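Local coordinates for protein transcriptional regulator, MarR/EmrR family (Clostridium acetobutylicum, PDB 3JW4) that probably binds DNA as a transcriptional regulator of the MarR family, built as a dimer of winged helix-turn-helix subunits, at residues B[37-42]-B[112-117]; B[44-49]-B[75-80]; B[24-29]-B[119-124]. All blocks are in the same frame, centred on the assembly; numbering follows the deposited sequence.

Contact 1: residues B[37-42]-B[112-117]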
ATOM      1  N   LEU B  37      15.740   2.480  13.918  1.00 34.03           N
ATOM      2  CA  LEU B  37      17.107   2.375  13.375  1.00 33.73           C
ATOM      3  C   LEU B  37      17.402   3.390  12.282  1.00 33.32           C
ATOM      4  O   LEU B  37      18.334   3.206  11.513  1.00 33.20           O
ATOM      5  CB  LEU B  37      17.346   0.977  12.806  1.00 33.40           C
ATOM      6  CG  LEU B  37      16.870  -0.183  13.673  1.00 32.62           C
ATOM      7  CD1 LEU B  37      17.195  -1.505  12.917  1.00 35.57           C
ATOM      8  CD2 LEU B  37      17.509  -0.106  15.049  1.00 33.09           C
ATOM      9  N   GLY B  38      16.588   4.442  12.195  1.00 33.21           N
ATOM     10  CA  GLY B  38      16.738   5.456  11.150  1.00 32.54           C
ATOM     11  C   GLY B  38      16.720   4.894   9.746  1.00 32.01           C
ATOM     12  O   GLY B  38      17.284   5.505   8.820  1.00 31.68           O
ATOM     13  N   LEU B  39      16.071   3.728   9.599  1.00 31.40           N
ATOM     14  CA  LEU B  39      15.912   3.049   8.319  1.00 30.98           C
ATOM     15  C   LEU B  39      14.452   3.059   7.894  1.00 29.65           C
ATOM     16  O   LEU B  39      13.552   3.469   8.669  1.00 30.22           O
ATOM     17  CB  LEU B  39      16.357   1.607   8.433  1.00 31.88           C
ATOM     18  CG  LEU B  39      17.839   1.309   8.665  1.00 34.37           C
ATOM     19  CD1 LEU B  39      17.974  -0.060   9.382  1.00 35.75           C
ATOM     20  CD2 LEU B  39      18.618   1.330   7.341  1.00 36.81           C
ATOM     21  N   ASN B  40      14.223   2.636   6.658  1.00 26.64           N
ATOM     22  CA  ASN B  40      12.874   2.425   6.172  1.00 25.51           C
ATOM     23  C   ASN B  40      12.876   1.217   5.254  1.00 24.09           C
ATOM     24  O   ASN B  40      13.932   0.748   4.833  1.00 22.65           O
ATOM     25  CB  ASN B  40      12.326   3.675   5.481  1.00 25.46           C
ATOM     26  CG  ASN B  40      13.214   4.141   4.349  1.00 26.22           C
ATOM     27  OD1 ASN B  40      13.232   3.544   3.284  1.00 27.41           O
ATOM     28  ND2 ASN B  40      13.956   5.210   4.579  1.00 28.92           N
ATOM     29  N   SER B  41      11.695   0.706   4.958  1.00 23.23           N
ATOM     30  CA  SER B  41      11.581  -0.562   4.261  1.00 23.36           C
ATOM     31  C   SER B  41      12.090  -0.518   2.799  1.00 23.37           C
ATOM     32  O   SER B  41      12.575  -1.535   2.270  1.00 21.91           O
ATOM     33  CB  SER B  41      10.136  -1.050   4.310  1.00 23.54           C
ATOM     34  OG  SER B  41       9.332  -0.170   3.583  1.00 24.16           O
ATOM     35  N   GLN B  42      11.974   0.644   2.169  1.00 22.65           N
ATOM     36  CA  GLN B  42      12.440   0.807   0.804  1.00 24.44           C
ATOM     37  C   GLN B  42      13.989   0.710   0.728  1.00 23.96           C
ATOM     38  O   GLN B  42      14.524   0.023  -0.153  1.00 22.69           O
ATOM     39  CB  GLN B  42      11.886   2.102   0.196  1.00 25.33           C
ATOM     40  CG  GLN B  42      12.633   2.617  -1.028  1.00 30.14           C
ATOM     41  CD  GLN B  42      11.740   3.373  -2.036  1.00 35.72           C
ATOM     42  OE1 GLN B  42      10.848   4.171  -1.659  1.00 37.81           O
ATOM     43  NE2 GLN B  42      11.985   3.111  -3.337  1.00 37.70           N
ATOM     44  N   GLU B 112      20.940  -8.212   7.058  1.00 17.22           N
ATOM     45  CA  GLU B 112      20.506  -9.292   7.903  1.00 17.51           C
ATOM     46  C   GLU B 112      19.542  -8.795   8.978  1.00 18.08           C
ATOM     47  O   GLU B 112      18.531  -9.441   9.227  1.00 17.30           O
ATOM     48  CB  GLU B 112      21.690 -10.049   8.522  1.00 17.92           C
ATOM     49  CG  GLU B 112      21.246 -11.399   9.082  1.00 19.40           C
ATOM     50  CD  GLU B 112      22.308 -12.086   9.908  1.00 21.46           C
ATOM     51  OE1 GLU B 112      23.534 -11.832   9.709  1.00 21.60           O
ATOM     52  OE2 GLU B 112      21.893 -12.880  10.777  1.00 23.20           O
ATOM     53  N   GLU B 113      19.823  -7.650   9.590  1.00 18.73           N
ATOM     54  CA  GLU B 113      18.896  -7.091  10.567  1.00 20.64           C
ATOM     55  C   GLU B 113      17.557  -6.719   9.898  1.00 20.68           C
ATOM     56  O   GLU B 113      16.543  -7.037  10.466  1.00 19.51           O
ATOM     57  CB  GLU B 113      19.474  -5.895  11.340  1.00 21.54           C
ATOM     58  CG  GLU B 113      20.706  -6.217  12.233  1.00 25.37           C
ATOM     59  CD  GLU B 113      20.366  -6.823  13.615  1.00 30.01           C
ATOM     60  OE1 GLU B 113      19.178  -7.144  13.884  1.00 34.70           O
ATOM     61  OE2 GLU B 113      21.304  -6.989  14.440  1.00 33.06           O
ATOM     62  N   PHE B 114      17.577  -6.110   8.698  1.00 21.64           N
ATOM     63  CA  PHE B 114      16.363  -5.865   7.902  1.00 22.98           C
ATOM     64  C   PHE B 114      15.585  -7.174   7.756  1.00 22.40           C
ATOM     65  O   PHE B 114      14.450  -7.267   8.166  1.00 21.01           O
ATOM     66  CB  PHE B 114      16.648  -5.341   6.471  1.00 23.36           C
ATOM     67  CG  PHE B 114      16.705  -3.835   6.339  1.00 28.70           C
ATOM     68  CD1 PHE B 114      15.560  -3.055   6.495  1.00 30.00           C
ATOM     69  CD2 PHE B 114      17.911  -3.196   5.985  1.00 33.52           C
ATOM     70  CE1 PHE B 114      15.619  -1.668   6.344  1.00 33.61           C
ATOM     71  CE2 PHE B 114      17.987  -1.792   5.832  1.00 35.13           C
ATOM     72  CZ  PHE B 114      16.839  -1.023   6.017  1.00 34.82           C
ATOM     73  N   ASN B 115      16.232  -8.171   7.161  1.00 23.07           N
ATOM     74  CA  ASN B 115      15.607  -9.462   6.914  1.00 23.57           C
ATOM     75  C   ASN B 115      14.980 -10.078   8.149  1.00 23.60           C
ATOM     76  O   ASN B 115      13.869 -10.590   8.070  1.00 22.19           O
ATOM     77  CB  ASN B 115      16.586 -10.447   6.271  1.00 24.51           C
ATOM     78  CG  ASN B 115      16.883 -10.096   4.822  1.00 26.79           C
ATOM     79  OD1 ASN B 115      16.337  -9.125   4.291  1.00 31.43           O
ATOM     80  ND2 ASN B 115      17.767 -10.859   4.188  1.00 30.54           N
ATOM     81  N   ASN B 116      15.656 -10.008   9.291  1.00 23.25           N
ATOM     82  CA  ASN B 116      15.064 -10.562  10.512  1.00 24.10           C
ATOM     83  C   ASN B 116      13.772  -9.852  10.919  1.00 23.83           C
ATOM     84  O   ASN B 116      12.840 -10.499  11.367  1.00 22.48           O
ATOM     85  CB  ASN B 116      16.051 -10.563  11.668  1.00 25.43           C
ATOM     86  CG  ASN B 116      17.274 -11.413  11.371  1.00 27.98           C
ATOM     87  OD1 ASN B 116      17.181 -12.411  10.667  1.00 31.74           O
ATOM     88  ND2 ASN B 116      18.425 -10.988  11.853  1.00 33.21           N
ATOM     89  N   ILE B 117      13.713  -8.535  10.748  1.00 23.14           N
ATOM     90  CA  ILE B 117      12.507  -7.803  11.062  1.00 23.01           C
ATOM     91  C   ILE B 117      11.369  -8.289  10.156  1.00 23.92           C
ATOM     92  O   ILE B 117      10.290  -8.643  10.645  1.00 23.26           O
ATOM     93  CB  ILE B 117      12.729  -6.294  10.964  1.00 23.03           C
ATOM     94  CG1 ILE B 117      13.700  -5.843  12.076  1.00 21.32           C
ATOM     95  CG2 ILE B 117      11.417  -5.556  11.113  1.00 22.65           C
ATOM     96  CD1 ILE B 117      13.959  -4.345  12.091  1.00 20.71           C
TER
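L39 meets the ring of F114 with every carbon of its side chain, and this pair carries most of the contact between the turn 37-42 and helix 105-126. Traced outward, L39 CB lies 3.6 Å from F114 CZ and CG 3.7 Å from the same atom. At the fork the branches part. CD2 presses on the ring's far end, 3.2 Å from F114 CZ, a short approach for two carbons. CD1 instead makes an off-centre CH-pi contact, 4.2 Å from the ring centroid and 30° off the normal. L39 CG stands beside its backbone N (chi1 -68°), which turns the branched end toward the CZ end of the ring; CD2 approaches it obliquely. N40 O comes obliquely to F114 CE1 at 3.3 Å, and L37 CD1 reaches I117 CD1 at 4.4 Å on the more exposed flank. G38, with positive phi, is the C-prime residue of the Schellman motif that ends helix 14-35; N40 then N-caps helix 41-53. L34 of helix 14-35 also touches F114 and I117. No hydrogen bond links the two segments, which implies that shape and apolar burial, rather than polar pairing, hold this interhelical turn against the long helix.

Contact 2: residues B[44-49]-B[75-80]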
ATOM      1  N   GLY B  44      15.810  -0.920   2.875  1.00 24.30           N
ATOM      2  CA  GLY B  44      16.053  -2.333   3.170  1.00 23.86           C
ATOM      3  C   GLY B  44      15.890  -3.237   1.974  1.00 24.11           C
ATOM      4  O   GLY B  44      16.752  -4.058   1.699  1.00 23.49           O
ATOM      5  N   ARG B  45      14.773  -3.083   1.272  1.00 24.24           N
ATOM      6  CA  ARG B  45      14.544  -3.749  -0.002  1.00 24.91           C
ATOM      7  C   ARG B  45      15.646  -3.478  -1.042  1.00 24.06           C
ATOM      8  O   ARG B  45      16.098  -4.390  -1.742  1.00 24.05           O
ATOM      9  CB  ARG B  45      13.191  -3.288  -0.577  1.00 25.97           C
ATOM     10  CG  ARG B  45      12.068  -4.247  -0.408  1.00 30.02           C
ATOM     11  CD  ARG B  45      11.617  -4.513   1.024  1.00 34.69           C
ATOM     12  NE  ARG B  45      11.480  -5.970   1.201  1.00 39.29           N
ATOM     13  CZ  ARG B  45      10.555  -6.603   1.922  1.00 40.58           C
ATOM     14  NH1 ARG B  45      10.592  -7.934   1.967  1.00 41.19           N
ATOM     15  NH2 ARG B  45       9.608  -5.944   2.585  1.00 41.57           N
HETATM   16  N   MSE B  46      16.051  -2.220  -1.156  1.00 23.79           N
HETATM   17  CA  MSE B  46      17.100  -1.838  -2.098  0.70 24.25           C
HETATM   18  C   MSE B  46      18.424  -2.511  -1.735  1.00 23.92           C
HETATM   19  O   MSE B  46      19.045  -3.147  -2.589  1.00 24.60           O
HETATM   20  CB  MSE B  46      17.291  -0.318  -2.136  0.70 24.76           C
HETATM   21  CG  MSE B  46      18.502   0.116  -2.935  0.70 26.65           C
HETATM   22 SE   MSE B  46      18.352   1.914  -3.621  0.60 34.85          SE
HETATM   23  CE  MSE B  46      16.763   1.626  -4.642  0.70 28.45           C
ATOM     24  N   ILE B  47      18.849  -2.389  -0.487  1.00 22.73           N
ATOM     25  CA  ILE B  47      20.100  -3.029  -0.064  1.00 22.58           C
ATOM     26  C   ILE B  47      20.053  -4.555  -0.268  1.00 20.77           C
ATOM     27  O   ILE B  47      21.016  -5.138  -0.724  1.00 18.33           O
ATOM     28  CB  ILE B  47      20.451  -2.803   1.396  1.00 22.97           C
ATOM     29  CG1 ILE B  47      20.605  -1.362   1.732  1.00 26.60           C
ATOM     30  CG2 ILE B  47      21.877  -3.352   1.692  1.00 27.82           C
ATOM     31  CD1 ILE B  47      20.925  -1.174   3.200  1.00 29.41           C
ATOM     32  N   GLY B  48      18.950  -5.186   0.141  1.00 19.96           N
ATOM     33  CA  GLY B  48      18.731  -6.608  -0.089  1.00 20.01           C
ATOM     34  C   GLY B  48      18.877  -6.997  -1.558  1.00 19.89           C
ATOM     35  O   GLY B  48      19.520  -7.981  -1.880  1.00 20.44           O
ATOM     36  N   TYR B  49      18.253  -6.237  -2.444  1.00 20.25           N
ATOM     37  CA  TYR B  49      18.295  -6.523  -3.876  1.00 20.60           C
ATOM     38  C   TYR B  49      19.747  -6.418  -4.345  1.00 19.92           C
ATOM     39  O   TYR B  49      20.242  -7.264  -5.086  1.00 19.25           O
ATOM     40  CB  TYR B  49      17.406  -5.528  -4.658  1.00 21.72           C
ATOM     41  CG  TYR B  49      17.379  -5.811  -6.140  1.00 24.99           C
ATOM     42  CD1 TYR B  49      16.560  -6.831  -6.654  1.00 29.00           C
ATOM     43  CD2 TYR B  49      18.224  -5.143  -7.015  1.00 27.33           C
ATOM     44  CE1 TYR B  49      16.557  -7.149  -8.019  1.00 32.37           C
ATOM     45  CE2 TYR B  49      18.232  -5.454  -8.405  1.00 31.69           C
ATOM     46  CZ  TYR B  49      17.392  -6.455  -8.887  1.00 33.13           C
ATOM     47  OH  TYR B  49      17.369  -6.768 -10.223  1.00 34.15           O
ATOM     48  N   THR B  75      18.324   8.097  -6.561  1.00 21.46           N
ATOM     49  CA  THR B  75      19.651   8.710  -6.518  1.00 19.81           C
ATOM     50  C   THR B  75      19.949   9.122  -5.097  1.00 18.70           C
ATOM     51  O   THR B  75      21.017   8.826  -4.575  1.00 17.55           O
ATOM     52  CB  THR B  75      19.761   9.961  -7.415  1.00 20.34           C
ATOM     53  OG1 THR B  75      19.380   9.608  -8.751  1.00 20.33           O
ATOM     54  CG2 THR B  75      21.177  10.480  -7.401  1.00 18.75           C
ATOM     55  N   SER B  76      18.997   9.781  -4.457  1.00 17.19           N
ATOM     56  CA  SER B  76      19.193  10.214  -3.078  1.00 17.29           C
ATOM     57  C   SER B  76      19.388   9.029  -2.132  1.00 16.93           C
ATOM     58  O   SER B  76      20.224   9.054  -1.224  1.00 14.68           O
ATOM     59  CB  SER B  76      18.003  11.043  -2.582  1.00 17.40           C
ATOM     60  OG  SER B  76      18.315  11.562  -1.290  1.00 18.29           O
HETATM   61  N   MSE B  77      18.605   7.981  -2.345  1.00 17.04           N
HETATM   62  CA  MSE B  77      18.667   6.850  -1.426  1.00 18.73           C
HETATM   63  C   MSE B  77      20.015   6.127  -1.580  1.00 17.63           C
HETATM   64  O   MSE B  77      20.610   5.767  -0.589  1.00 17.63           O
HETATM   65  CB  MSE B  77      17.490   5.920  -1.663  1.00 19.22           C
HETATM   66  CG  MSE B  77      17.502   4.632  -0.837  1.00 26.08           C
HETATM   67 SE   MSE B  77      15.999   3.482  -1.376  1.00 40.53          SE
HETATM   68  CE  MSE B  77      14.776   4.814  -2.106  1.00 33.59           C
ATOM     69  N   LEU B  78      20.501   5.972  -2.817  1.00 16.34           N
ATOM     70  CA  LEU B  78      21.816   5.384  -3.055  1.00 16.05           C
ATOM     71  C   LEU B  78      22.938   6.229  -2.498  1.00 14.66           C
ATOM     72  O   LEU B  78      23.887   5.701  -1.910  1.00 12.97           O
ATOM     73  CB  LEU B  78      22.081   5.136  -4.560  1.00 15.96           C
ATOM     74  CG  LEU B  78      21.292   4.005  -5.206  1.00 18.38           C
ATOM     75  CD1 LEU B  78      21.525   3.986  -6.709  1.00 19.79           C
ATOM     76  CD2 LEU B  78      21.683   2.609  -4.615  1.00 19.16           C
ATOM     77  N   GLN B  79      22.868   7.535  -2.699  1.00 14.02           N
ATOM     78  CA  GLN B  79      23.903   8.420  -2.129  1.00 13.48           C
ATOM     79  C   GLN B  79      23.918   8.272  -0.601  1.00 13.68           C
ATOM     80  O   GLN B  79      24.981   8.321   0.020  1.00 13.51           O
ATOM     81  CB  GLN B  79      23.695   9.876  -2.521  1.00 13.08           C
ATOM     82  CG  GLN B  79      24.226  10.245  -3.927  1.00 13.08           C
ATOM     83  CD  GLN B  79      23.917  11.663  -4.316  1.00  7.78           C
ATOM     84  OE1 GLN B  79      22.934  11.912  -5.039  1.00  7.86           O
ATOM     85  NE2 GLN B  79      24.703  12.638  -3.800  1.00  7.11           N
ATOM     86  N   GLY B  80      22.741   8.110  -0.016  1.00 13.77           N
ATOM     87  CA  GLY B  80      22.611   7.994   1.453  1.00 15.10           C
ATOM     88  C   GLY B  80      23.263   6.710   1.951  1.00 16.15           C
ATOM     89  O   GLY B  80      24.109   6.744   2.827  1.00 16.22           O
TER
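M46 and L78 are the residues whose backbones come nearest across these two helical segments, with CA atoms 8.7 Å apart, a separation that leaves the side chains to make the contact. The selenium of M46, a selenomethionine, is the meeting point: M46 SE lies 3.5 Å from L78 CD2 and 3.6 Å from the selenium of M77, also a selenomethionine. M46 extends with CG anti to the backbone N (chi1 171°) and bends only at chi3 (-59°), which turns its CE to within 3.8 Å of M77 SE. The M46 and M77 chains pass at a slant, whereas L78 meets M46 at about a right angle, offering CD2 and, 3.9 Å from M46 SE, its CG. M46 has two deposited conformers, and this account applies to one of them. The contact is buried and apolar, joining helices 41-53 and 74-83 of the winged helix-turn-helix domain; by analogy with other MarR proteins, helix 74-83 is probably the recognition helix. I74 and L81 add to the packing on M46, while L78 also touches Q60 and L63 of helix 60-64. Next to M46, I47 packs on L110, V111 and F114 of helix 105-126, placing helix 41-53 between that long helix and helix 74-83.

Contact 3: residues B[24-29]-B[119-124]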
HETATM    1  N   MSE B  24      -1.945  -3.056   6.595  1.00 16.17           N
HETATM    2  CA  MSE B  24      -1.611  -1.856   7.343  0.50 16.39           C
HETATM    3  C   MSE B  24      -1.004  -2.257   8.703  1.00 16.68           C
HETATM    4  O   MSE B  24      -0.063  -1.595   9.177  1.00 15.96           O
HETATM    5  CB  MSE B  24      -2.835  -0.911   7.485  0.50 17.26           C
HETATM    6  CG  MSE B  24      -3.240  -0.161   6.166  0.50 19.21           C
HETATM    7 SE   MSE B  24      -4.707   1.206   6.273  0.40 26.87          SE
HETATM    8  CE  MSE B  24      -5.130   1.364   4.365  0.50 24.73           C
ATOM      9  N   LYS B  25      -1.504  -3.332   9.318  1.00 16.41           N
ATOM     10  CA  LYS B  25      -0.935  -3.820  10.586  1.00 16.72           C
ATOM     11  C   LYS B  25       0.503  -4.340  10.400  1.00 17.38           C
ATOM     12  O   LYS B  25       1.371  -4.106  11.258  1.00 16.69           O
ATOM     13  CB  LYS B  25      -1.797  -4.923  11.209  1.00 15.92           C
ATOM     14  CG  LYS B  25      -3.059  -4.426  11.867  1.00 17.85           C
ATOM     15  CD  LYS B  25      -3.984  -5.572  12.300  1.00 17.33           C
ATOM     16  CE  LYS B  25      -5.295  -5.035  12.846  1.00 17.38           C
ATOM     17  NZ  LYS B  25      -6.212  -6.098  13.276  1.00 16.79           N
ATOM     18  N   LEU B  26       0.757  -5.058   9.312  1.00 17.57           N
ATOM     19  CA  LEU B  26       2.111  -5.557   9.040  1.00 18.41           C
ATOM     20  C   LEU B  26       3.069  -4.380   8.811  1.00 20.06           C
ATOM     21  O   LEU B  26       4.155  -4.323   9.398  1.00 20.07           O
ATOM     22  CB  LEU B  26       2.142  -6.460   7.814  1.00 18.12           C
ATOM     23  CG  LEU B  26       1.321  -7.756   7.871  1.00 17.36           C
ATOM     24  CD1 LEU B  26       1.350  -8.461   6.555  1.00 16.81           C
ATOM     25  CD2 LEU B  26       1.809  -8.673   8.978  1.00 19.27           C
ATOM     26  N   LYS B  27       2.647  -3.444   7.969  1.00 21.25           N
ATOM     27  CA  LYS B  27       3.452  -2.297   7.636  1.00 23.04           C
ATOM     28  C   LYS B  27       3.744  -1.415   8.838  1.00 23.46           C
ATOM     29  O   LYS B  27       4.823  -0.855   8.924  1.00 24.44           O
ATOM     30  CB  LYS B  27       2.795  -1.450   6.547  1.00 23.54           C
ATOM     31  CG  LYS B  27       3.778  -0.474   5.888  1.00 26.16           C
ATOM     32  CD  LYS B  27       3.074   0.702   5.220  1.00 30.13           C
ATOM     33  CE  LYS B  27       4.088   1.580   4.449  1.00 32.73           C
ATOM     34  NZ  LYS B  27       3.743   3.031   4.564  1.00 32.96           N
ATOM     35  N   THR B  28       2.797  -1.300   9.759  1.00 24.27           N
ATOM     36  CA  THR B  28       2.989  -0.484  10.956  1.00 24.55           C
ATOM     37  C   THR B  28       4.001  -1.162  11.856  1.00 24.80           C
ATOM     38  O   THR B  28       4.961  -0.529  12.286  1.00 25.75           O
ATOM     39  CB  THR B  28       1.658  -0.256  11.707  1.00 24.69           C
ATOM     40  OG1 THR B  28       0.752   0.432  10.844  1.00 24.55           O
ATOM     41  CG2 THR B  28       1.867   0.572  12.979  1.00 25.07           C
ATOM     42  N   SER B  29       3.780  -2.441  12.146  1.00 24.69           N
ATOM     43  CA  SER B  29       4.780  -3.280  12.793  1.00 25.30           C
ATOM     44  C   SER B  29       6.179  -3.020  12.175  1.00 25.93           C
ATOM     45  O   SER B  29       7.130  -2.676  12.881  1.00 25.89           O
ATOM     46  CB  SER B  29       4.404  -4.756  12.612  1.00 25.86           C
ATOM     47  OG  SER B  29       4.357  -5.452  13.830  1.00 25.93           O
ATOM     48  N   LEU B 119      11.112 -11.120   8.627  1.00 26.88           N
ATOM     49  CA  LEU B 119      10.789 -12.497   8.946  1.00 28.29           C
ATOM     50  C   LEU B 119       9.896 -12.633  10.210  1.00 28.97           C
ATOM     51  O   LEU B 119       9.005 -13.506  10.250  1.00 28.23           O
ATOM     52  CB  LEU B 119      12.053 -13.308   9.118  1.00 29.28           C
ATOM     53  CG  LEU B 119      11.867 -14.803   8.884  1.00 32.65           C
ATOM     54  CD1 LEU B 119      11.810 -15.104   7.362  1.00 33.96           C
ATOM     55  CD2 LEU B 119      12.978 -15.593   9.583  1.00 33.93           C
ATOM     56  N   GLU B 120      10.115 -11.787  11.226  1.00 28.63           N
ATOM     57  CA  GLU B 120       9.253 -11.819  12.411  1.00 29.25           C
ATOM     58  C   GLU B 120       7.844 -11.326  12.044  1.00 28.60           C
ATOM     59  O   GLU B 120       6.867 -11.854  12.543  1.00 28.23           O
ATOM     60  CB  GLU B 120       9.815 -11.006  13.580  1.00 29.61           C
ATOM     61  CG  GLU B 120      11.287 -11.357  13.971  1.00 32.59           C
ATOM     62  CD  GLU B 120      11.594 -11.211  15.475  1.00 36.50           C
ATOM     63  OE1 GLU B 120      10.834 -10.490  16.182  1.00 38.04           O
ATOM     64  OE2 GLU B 120      12.603 -11.819  15.941  1.00 36.07           O
ATOM     65  N   VAL B 121       7.757 -10.322  11.181  1.00 28.10           N
ATOM     66  CA  VAL B 121       6.465  -9.835  10.714  1.00 28.68           C
ATOM     67  C   VAL B 121       5.747 -10.926   9.923  1.00 28.23           C
ATOM     68  O   VAL B 121       4.560 -11.166  10.127  1.00 29.31           O
ATOM     69  CB  VAL B 121       6.586  -8.535   9.896  1.00 28.72           C
ATOM     70  CG1 VAL B 121       5.242  -8.168   9.237  1.00 29.65           C
ATOM     71  CG2 VAL B 121       7.072  -7.383  10.791  1.00 27.31           C
ATOM     72  N   GLU B 122       6.466 -11.618   9.064  1.00 27.62           N
ATOM     73  CA  GLU B 122       5.899 -12.721   8.288  1.00 27.25           C
ATOM     74  C   GLU B 122       5.312 -13.790   9.200  1.00 27.39           C
ATOM     75  O   GLU B 122       4.214 -14.315   8.950  1.00 27.79           O
ATOM     76  CB  GLU B 122       6.971 -13.342   7.382  1.00 26.91           C
ATOM     77  CG  GLU B 122       6.542 -14.603   6.602  1.00 26.87           C
ATOM     78  CD  GLU B 122       5.774 -14.294   5.329  1.00 27.28           C
ATOM     79  OE1 GLU B 122       5.516 -13.109   5.032  1.00 28.82           O
ATOM     80  OE2 GLU B 122       5.438 -15.246   4.598  1.00 29.93           O
ATOM     81  N   GLU B 123       6.052 -14.134  10.247  1.00 27.15           N
ATOM     82  CA  GLU B 123       5.638 -15.172  11.171  1.00 26.92           C
ATOM     83  C   GLU B 123       4.394 -14.762  11.960  1.00 25.47           C
ATOM     84  O   GLU B 123       3.668 -15.617  12.426  1.00 24.71           O
ATOM     85  CB  GLU B 123       6.788 -15.552  12.119  1.00 27.87           C
ATOM     86  CG  GLU B 123       7.780 -16.575  11.492  1.00 32.05           C
ATOM     87  CD  GLU B 123       9.181 -16.617  12.145  1.00 37.39           C
ATOM     88  OE1 GLU B 123       9.620 -15.600  12.745  1.00 39.60           O
ATOM     89  OE2 GLU B 123       9.856 -17.680  12.038  1.00 40.92           O
ATOM     90  N   SER B 124       4.153 -13.466  12.114  1.00 23.96           N
ATOM     91  CA  SER B 124       2.966 -13.013  12.823  1.00 24.01           C
ATOM     92  C   SER B 124       1.673 -13.316  12.026  1.00 23.69           C
ATOM     93  O   SER B 124       0.595 -13.466  12.599  1.00 22.49           O
ATOM     94  CB  SER B 124       3.075 -11.524  13.153  1.00 24.14           C
ATOM     95  OG  SER B 124       2.852 -10.719  12.016  1.00 25.09           O
TER
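L26 and V121 form the tight centre of this contact, where helices 14-35 and 105-126 run roughly antiparallel: the segment axes make an angle of 151° and approach to 10.1 Å. L26 CD2 and V121 CG1 are 3.5 Å apart, closer than usual for two carbons, and L26 CB lies 3.8 Å from the same V121 methyl. The valine's torsion divides its work. CG1, anti to the backbone N (chi1 171°), faces the leucine, while CG2 faces S29. That second meeting is looser, with S29 CB 4.2 Å from V121 CG2, and S29 belongs to the exposed side. The same leucine methyl, L26 CD2, also lies 3.8 Å from S124 OG, which however gives its hydrogen bond to V121 O, a 2.6 Å bond lying in the carbonyl plane and using one of its lone pairs. At the margins E120 forms a salt bridge with R33, and K25 one with the terminal carboxylate of M148 of the second subunit. That M148 also packs on L26 and S124, consistent with the MarR fold, in which helices from both ends of the chain form the dimerisation region. The chemistry implies that aliphatic packing joins the helix pair, with polar pairing left to its margins and the subunit boundary.

Contacts 1 and 3 both use helix 105-126, on adjoining segments, with centres about 12 Å apart. Contacts 1 and 2 share helix 41-53, also have centres about 12 Å apart and touch directly: F114 CZ lies 3.2 Å from G44 CA, and Q42 CG 3.3 Å from M77 CE. Contacts 2 and 3 have centres about 21 Å apart, on opposite sides of the chain's centre, without touching. Along the chain they are nested, contact 2 within the loop closed by contact 1, and that within the loop closed by contact 3. Helices 105-126 and 41-53 thus join the dimer-facing part of the chain to helix 74-83 of the probable DNA-binding part.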